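Stiv-a81 (PDB 3RKL) is a hyperthermophilic viral protein that probably assembles by packing its helices against those of another copy in a four-helix bundle. Local coordinates at the interface of chains A and B. Sequence-based numbering; all coordinates share one arbitrary frame. Chains: chain A/B, Stiv-a81.

The interface of chains A and B. Residues chain A 36, 40, 43, 58, 61; chain B 26, 29, 72, 75.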
loop_
_atom_site.group_PDB
_atom_site.type_symbol
_atom_site.label_atom_id
_atom_site.label_comp_id
_atom_site.label_asym_id
_atom_site.label_seq_id
_atom_site.Cartn_x
_atom_site.Cartn_y
_atom_site.Cartn_z
ATOM N N VAL A 36 7.966 -13.808 4.365
ATOM C CA VAL A 36 8.884 -13.533 5.458
ATOM C C VAL A 36 8.524 -12.211 6.137
ATOM O O VAL A 36 8.463 -12.138 7.363
ATOM C CB VAL A 36 10.348 -13.542 4.956
ATOM C CG1 VAL A 36 11.314 -13.031 6.006
ATOM C CG2 VAL A 36 10.740 -14.977 4.515
ATOM N N ALA A 40 7.158 -11.843 10.042
ATOM C CA ALA A 40 7.846 -10.993 10.982
ATOM C C ALA A 40 6.905 -9.947 11.577
ATOM O O ALA A 40 6.943 -9.683 12.783
ATOM C CB ALA A 40 9.047 -10.316 10.309
ATOM N N ILE A 43 4.431 -11.626 14.061
ATOM C CA ILE A 43 5.092 -11.894 15.339
ATOM C C ILE A 43 5.160 -10.610 16.168
ATOM O O ILE A 43 4.853 -10.613 17.360
ATOM C CB ILE A 43 6.470 -12.525 15.126
ATOM C CG1 ILE A 43 6.317 -13.942 14.581
ATOM C CG2 ILE A 43 7.273 -12.520 16.429
ATOM C CD1 ILE A 43 7.614 -14.548 14.083
ATOM N N TYR A 58 8.044 -18.599 14.580
ATOM C CA TYR A 58 9.488 -18.341 14.426
ATOM C C TYR A 58 10.148 -19.372 13.496
ATOM O O TYR A 58 11.034 -19.028 12.693
ATOM C CB TYR A 58 10.218 -18.325 15.772
ATOM C CG TYR A 58 9.842 -17.174 16.685
ATOM C CD1 TYR A 58 10.544 -15.986 16.670
ATOM C CD2 TYR A 58 8.789 -17.299 17.590
ATOM C CE1 TYR A 58 10.189 -14.928 17.516
ATOM C CE2 TYR A 58 8.433 -16.252 18.439
ATOM C CZ TYR A 58 9.138 -15.075 18.396
ATOM O OH TYR A 58 8.780 -14.037 19.233
ATOM N N LEU A 61 9.074 -18.588 9.914
ATOM C CA LEU A 61 9.829 -17.407 9.505
ATOM C C LEU A 61 11.216 -17.783 9.008
ATOM O O LEU A 61 11.657 -17.344 7.936
ATOM C CB LEU A 61 9.907 -16.408 10.658
ATOM C CG LEU A 61 10.737 -15.144 10.425
ATOM C CD1 LEU A 61 10.224 -14.373 9.207
ATOM C CD2 LEU A 61 10.744 -14.259 11.647
ATOM N N GLN B 26 14.104 -7.899 15.240
ATOM C CA GLN B 26 12.713 -7.721 14.810
ATOM C C GLN B 26 12.627 -6.709 13.661
ATOM O O GLN B 26 11.949 -6.951 12.656
ATOM C CB GLN B 26 11.823 -7.295 15.990
ATOM C CG GLN B 26 10.371 -6.934 15.613
ATOM C CD GLN B 26 9.555 -8.138 15.185
ATOM O OE1 GLN B 26 8.976 -8.845 16.020
ATOM N NE2 GLN B 26 9.481 -8.366 13.875
ATOM N N ILE B 29 14.844 -7.839 10.419
ATOM C CA ILE B 29 14.188 -8.861 9.608
ATOM C C ILE B 29 13.153 -8.219 8.672
ATOM O O ILE B 29 13.128 -8.522 7.480
ATOM C CB ILE B 29 13.575 -9.976 10.494
ATOM C CG1 ILE B 29 14.701 -10.820 11.103
ATOM C CG2 ILE B 29 12.632 -10.848 9.682
ATOM C CD1 ILE B 29 14.264 -11.707 12.271
ATOM N N THR B 72 16.975 -14.426 10.781
ATOM C CA THR B 72 15.884 -15.256 11.284
ATOM C C THR B 72 16.392 -16.438 12.123
ATOM O O THR B 72 15.709 -16.884 13.025
ATOM C CB THR B 72 14.970 -15.774 10.165
ATOM O OG1 THR B 72 15.711 -16.622 9.284
ATOM C CG2 THR B 72 14.340 -14.604 9.401
ATOM N N PHE B 75 17.069 -15.030 15.466
ATOM C CA PHE B 75 15.779 -14.690 16.076
ATOM C C PHE B 75 15.169 -15.901 16.784
ATOM O O PHE B 75 14.684 -15.787 17.903
ATOM C CB PHE B 75 14.871 -14.127 14.967
ATOM C CG PHE B 75 13.702 -13.280 15.435
ATOM C CD1 PHE B 75 13.847 -12.267 16.364
ATOM C CD2 PHE B 75 12.467 -13.439 14.822
ATOM C CE1 PHE B 75 12.765 -11.471 16.717
ATOM C CE2 PHE B 75 11.392 -12.652 15.159
ATOM C CZ PHE B 75 11.536 -11.669 16.117
HETATM O O HOH W 1 12.810 -16.663 13.091
#
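The rings of A:Tyr58 and B:Phe75 meet edge to face, their planes turned 55° apart. The edge of the tyrosine, through CE1, points at one face of the phenylalanine, 3.5 Å from its CE2 and nearer the rim than the centre. CD1 of A:Ile43, from the other helix of the same subunit, lies over one face of the A:Tyr58 ring, towards its rim. This patch belongs to a two-fold symmetric interface, probably that of a four-helix bundle built by two copies, and each contact recurs with the chains exchanged. B:Phe75 holds CG anti to its backbone N (chi1 -159°), which carries the ring across to chain A. There its CD2 also touches the CD2 methyl of A:Leu61 at 3.7 Å. A large flat group suits this place because a face and a rim can serve two neighbours at once. Leucine's forked end divides its work: CD2 meets the ring, while the branch carbon CG packs 3.8 Å from CG2 of B:Thr72, with CD1 a little farther from that methyl. Threonine thus offers a small apolar branch to the core. A water lies between the carbonyl oxygens of A:Tyr58 and B:Thr72, 3.0 and 2.9 Å from their respective O atoms, and links the two 55-80 helices. Between the 25-46 helices, the small side chain of A:Ala40 probably allows close approach, its CB lying 3.7 Å from CG2 of B:Ile29. About one turn before B:Ile29, glutamine's flexible stem, bent at chi2, brings a polar amide to a backbone oxygen amid apolar groups. The amide NE2 of B:Gln26 donates a hydrogen bond of 3.1 Å to O of A:Ala40, approaching from above the carbonyl plane, 54° out of it.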